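Local coordinates for protein glutamate racemase (Francisella tularensis subsp. tularensis, PDB 3OUT) that belongs to the Asp/Glu/hydantoin racemase family and is built around parallel beta-sheets flanked by helices, with D-glutamic acid bound in its pocket, at residues I54-K63 with I80-I91. Residues are numbered along the deposited sequence; the frame is centred on the assembly and turned at random. Where two conformers were deposited one is given.
Sequences IQKFAAQTAK and ISAIAKDIVQEI
A58 and A84 meet methyl to methyl at the heart of this helix pair, their CB atoms 3.5 Å apart, closer than two carbons normally sit. With alanine at both positions the axes of the two segments approach to 8.8 Å, crossing at -47°. Two branched side chains of helix 78-92, through I80 CG2 and V88 CG2, also touch A58 CB, the latter at 4.2 Å. Helices 51-67 and 78-92 follow strands 35-39 and 72-75 of the six-stranded parallel sheet and pack side by side on it, F13 of its strand 10-14 touching I80, V88 and A62. The I80 side chain lies about 7 Å from the bound D-glutamic acid.

Toward the C-terminal ends, I91 spreads over three residues. Its CD1 sits on A59, 3.7 Å from both CA and CB, while CG2, turned anti to the backbone N, touches both A62 CB and K63 CG. The aliphatic chain of K63 crosses I91 at about a right angle, CE reaching I91 CD1. At the other end I54 and I83 also cross, CD1 to CD1 at 3.7 Å, and A121 of helix 120-125 touches both.

The polar edge belongs to Q55. With its chain extended beyond CG (chi2 -168°), the amide passes over I87, whose CG1 is 3.8 Å from Q55 CD, and Q55 NE2 donates to I83 O at 2.9 Å. The bond is nearly straight, 171° at the hydrogen, and the acceptor lies in the amide plane. S264 of a second subunit packs on Q55. Helix 80-91 is kinked here, and Q55 NE2 gives I83 O a donor where the i to i+4 bond from I87 N is missing. An otherwise apolar interface thus gains one directional link, tying helix 51-67 to the kink.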
loop_
_atom_site.group_PDB
_atom_site.type_symbol
_atom_site.label_atom_id
_atom_site.label_comp_id
_atom_site.label_asym_id
_atom_site.label_seq_id
_atom_site.Cartn_x
_atom_site.Cartn_y
_atom_site.Cartn_z
ATOM N N ILE B 54 6.138 -6.752 -7.516
ATOM C CA ILE B 54 5.889 -6.029 -8.756
ATOM C C ILE B 54 4.540 -6.422 -9.321
ATOM O O ILE B 54 3.784 -5.537 -9.753
ATOM C CB ILE B 54 7.013 -6.202 -9.794
ATOM C CG1 ILE B 54 8.308 -5.523 -9.268
ATOM C CG2 ILE B 54 6.556 -5.639 -11.153
ATOM C CD1 ILE B 54 9.578 -5.981 -9.969
ATOM N N GLN B 55 4.205 -7.714 -9.301
ATOM C CA GLN B 55 2.883 -8.146 -9.757
ATOM C C GLN B 55 1.734 -7.579 -8.925
ATOM O O GLN B 55 0.717 -7.202 -9.486
ATOM C CB GLN B 55 2.759 -9.673 -9.838
ATOM C CG GLN B 55 3.643 -10.262 -10.894
ATOM C CD GLN B 55 3.355 -11.723 -11.212
ATOM O OE1 GLN B 55 2.670 -12.430 -10.480
ATOM N NE2 GLN B 55 3.813 -12.157 -12.383
ATOM N N LYS B 56 1.879 -7.566 -7.597
ATOM C CA LYS B 56 0.894 -6.999 -6.700
ATOM C C LYS B 56 0.638 -5.536 -7.047
ATOM O O LYS B 56 -0.520 -5.131 -7.231
ATOM C CB LYS B 56 1.367 -7.125 -5.237
ATOM C CG LYS B 56 0.343 -6.545 -4.278
ATOM C CD LYS B 56 0.851 -6.552 -2.841
ATOM C CE LYS B 56 -0.221 -6.011 -1.854
ATOM N NZ LYS B 56 -1.318 -7.046 -1.562
ATOM N N PHE B 57 1.716 -4.751 -7.205
ATOM C CA PHE B 57 1.602 -3.327 -7.487
ATOM C C PHE B 57 0.947 -3.103 -8.839
ATOM O O PHE B 57 0.015 -2.256 -8.998
ATOM C CB PHE B 57 2.993 -2.692 -7.510
ATOM C CG PHE B 57 3.660 -2.554 -6.182
ATOM C CD1 PHE B 57 3.029 -2.819 -4.993
ATOM C CD2 PHE B 57 4.992 -2.123 -6.179
ATOM C CE1 PHE B 57 3.708 -2.639 -3.801
ATOM C CE2 PHE B 57 5.670 -1.946 -5.007
ATOM C CZ PHE B 57 5.011 -2.203 -3.833
ATOM N N ALA B 58 1.367 -3.878 -9.848
ATOM C CA ALA B 58 0.832 -3.696 -11.217
ATOM C C ALA B 58 -0.649 -4.034 -11.302
ATOM O O ALA B 58 -1.375 -3.363 -12.045
ATOM C CB ALA B 58 1.594 -4.575 -12.230
ATOM N N ALA B 59 -1.109 -5.023 -10.528
ATOM C CA ALA B 59 -2.547 -5.338 -10.536
ATOM C C ALA B 59 -3.361 -4.133 -10.036
ATOM O O ALA B 59 -4.403 -3.828 -10.574
ATOM C CB ALA B 59 -2.863 -6.614 -9.751
ATOM N N GLN B 60 -2.854 -3.399 -9.048
ATOM C CA GLN B 60 -3.561 -2.259 -8.527
ATOM C C GLN B 60 -3.670 -1.140 -9.570
ATOM O O GLN B 60 -4.758 -0.605 -9.791
ATOM C CB GLN B 60 -2.853 -1.724 -7.272
ATOM C CG GLN B 60 -2.802 -2.715 -6.088
ATOM C CD GLN B 60 -2.196 -2.044 -4.908
ATOM O OE1 GLN B 60 -1.006 -1.802 -4.886
ATOM N NE2 GLN B 60 -3.028 -1.687 -3.911
ATOM N N THR B 61 -2.550 -0.799 -10.223
ATOM C CA THR B 61 -2.531 0.263 -11.245
ATOM C C THR B 61 -3.444 -0.147 -12.404
ATOM O O THR B 61 -4.169 0.667 -12.925
ATOM C CB THR B 61 -1.129 0.553 -11.746
ATOM O OG1 THR B 61 -0.365 1.045 -10.634
ATOM C CG2 THR B 61 -1.136 1.611 -12.867
ATOM N N ALA B 62 -3.400 -1.394 -12.806
ATOM C CA ALA B 62 -4.263 -1.879 -13.886
ATOM C C ALA B 62 -5.715 -1.659 -13.577
ATOM O O ALA B 62 -6.472 -1.135 -14.419
ATOM C CB ALA B 62 -3.995 -3.373 -14.218
ATOM N N LYS B 63 -6.125 -2.006 -12.351
ATOM C CA LYS B 63 -7.513 -1.825 -11.961
ATOM C C LYS B 63 -7.878 -0.341 -11.959
ATOM O O LYS B 63 -8.980 0.033 -12.366
ATOM C CB LYS B 63 -7.803 -2.498 -10.615
ATOM C CG LYS B 63 -7.650 -4.001 -10.726
ATOM C CD LYS B 63 -7.662 -4.704 -9.364
ATOM C CE LYS B 63 -7.299 -6.175 -9.512
ATOM N NZ LYS B 63 -7.328 -6.920 -8.158
ATOM N N ILE B 80 7.777 -3.530 -15.322
ATOM C CA ILE B 80 6.386 -4.037 -15.323
ATOM C C ILE B 80 6.129 -4.930 -16.544
ATOM O O ILE B 80 5.541 -6.001 -16.417
ATOM C CB ILE B 80 5.365 -2.876 -15.271
ATOM C CG1 ILE B 80 5.542 -2.078 -13.974
ATOM C CG2 ILE B 80 3.901 -3.412 -15.360
ATOM C CD1 ILE B 80 4.712 -0.751 -13.913
ATOM N N SER B 81 6.599 -4.511 -17.713
ATOM C CA SER B 81 6.416 -5.364 -18.918
ATOM C C SER B 81 7.048 -6.747 -18.781
ATOM O O SER B 81 6.516 -7.746 -19.260
ATOM C CB SER B 81 7.035 -4.683 -20.129
ATOM O OG SER B 81 6.368 -3.435 -20.457
ATOM N N ALA B 82 8.226 -6.796 -18.195
ATOM C CA ALA B 82 8.959 -8.032 -18.015
ATOM C C ALA B 82 8.258 -9.042 -17.106
ATOM O O ALA B 82 8.330 -10.273 -17.301
ATOM C CB ALA B 82 10.327 -7.723 -17.398
ATOM N N ILE B 83 7.629 -8.510 -16.060
ATOM C CA ILE B 83 7.195 -9.316 -14.921
ATOM C C ILE B 83 5.693 -9.431 -14.764
ATOM O O ILE B 83 5.227 -10.458 -14.258
ATOM C CB ILE B 83 7.875 -8.801 -13.614
ATOM C CG1 ILE B 83 9.362 -9.155 -13.678
ATOM C CG2 ILE B 83 7.184 -9.301 -12.330
ATOM C CD1 ILE B 83 10.294 -8.282 -12.797
ATOM N N ALA B 84 4.945 -8.416 -15.211
ATOM C CA ALA B 84 3.508 -8.309 -14.952
ATOM C C ALA B 84 2.645 -8.092 -16.154
ATOM O O ALA B 84 1.448 -7.806 -16.005
ATOM C CB ALA B 84 3.242 -7.181 -13.879
ATOM N N LYS B 85 3.175 -8.299 -17.373
ATOM C CA LYS B 85 2.368 -8.067 -18.560
ATOM C C LYS B 85 1.111 -8.904 -18.537
ATOM O O LYS B 85 0.042 -8.410 -18.865
ATOM C CB LYS B 85 3.167 -8.370 -19.836
ATOM C CG LYS B 85 2.462 -8.014 -21.143
ATOM C CD LYS B 85 3.377 -8.272 -22.342
ATOM C CE LYS B 85 3.715 -9.735 -22.564
ATOM N NZ LYS B 85 4.294 -9.947 -23.949
ATOM N N ASP B 86 1.213 -10.187 -18.180
ATOM C CA ASP B 86 0.044 -11.050 -18.213
ATOM C C ASP B 86 -0.994 -10.686 -17.153
ATOM O O ASP B 86 -2.185 -10.758 -17.432
ATOM C CB ASP B 86 0.465 -12.520 -18.078
ATOM C CG ASP B 86 1.153 -13.057 -19.345
ATOM O OD1 ASP B 86 1.145 -12.399 -20.421
ATOM O OD2 ASP B 86 1.717 -14.161 -19.253
ATOM N N ILE B 87 -0.531 -10.304 -15.960
ATOM C CA ILE B 87 -1.389 -9.795 -14.884
ATOM C C ILE B 87 -2.199 -8.615 -15.416
ATOM O O ILE B 87 -3.415 -8.539 -15.229
ATOM C CB ILE B 87 -0.516 -9.296 -13.678
ATOM C CG1 ILE B 87 0.167 -10.490 -12.927
ATOM C CG2 ILE B 87 -1.331 -8.420 -12.711
ATOM C CD1 ILE B 87 -0.781 -11.292 -12.124
ATOM N N VAL B 88 -1.522 -7.697 -16.111
ATOM C CA VAL B 88 -2.190 -6.479 -16.641
ATOM C C VAL B 88 -3.188 -6.819 -17.756
ATOM O O VAL B 88 -4.310 -6.324 -17.754
ATOM C CB VAL B 88 -1.174 -5.407 -17.128
ATOM C CG1 VAL B 88 -1.898 -4.185 -17.776
ATOM C CG2 VAL B 88 -0.287 -4.945 -15.953
ATOM N N GLN B 89 -2.755 -7.650 -18.700
ATOM C CA GLN B 89 -3.614 -8.134 -19.782
ATOM C C GLN B 89 -4.893 -8.817 -19.264
ATOM O O GLN B 89 -5.988 -8.602 -19.812
ATOM C CB GLN B 89 -2.793 -9.047 -20.718
ATOM C CG GLN B 89 -1.890 -8.246 -21.676
ATOM C CD GLN B 89 -0.920 -9.078 -22.525
ATOM O OE1 GLN B 89 -0.791 -10.297 -22.366
ATOM N NE2 GLN B 89 -0.183 -8.392 -23.387
ATOM N N GLU B 90 -4.766 -9.607 -18.199
ATOM C CA GLU B 90 -5.886 -10.357 -17.636
ATOM C C GLU B 90 -6.930 -9.417 -17.048
ATOM O O GLU B 90 -8.135 -9.628 -17.182
ATOM C CB GLU B 90 -5.404 -11.327 -16.560
ATOM C CG GLU B 90 -6.458 -12.322 -16.162
ATOM C CD GLU B 90 -6.736 -13.340 -17.276
ATOM O OE1 GLU B 90 -7.916 -13.715 -17.438
ATOM O OE2 GLU B 90 -5.784 -13.756 -17.991
ATOM N N ILE B 91 -6.454 -8.386 -16.367
ATOM C CA ILE B 91 -7.335 -7.336 -15.849
ATOM C C ILE B 91 -7.952 -6.474 -16.956
ATOM O O ILE B 91 -9.128 -6.114 -16.853
ATOM C CB ILE B 91 -6.564 -6.457 -14.806
ATOM C CG1 ILE B 91 -6.253 -7.322 -13.594
ATOM C CG2 ILE B 91 -7.364 -5.198 -14.375
ATOM C CD1 ILE B 91 -5.121 -6.796 -12.706
#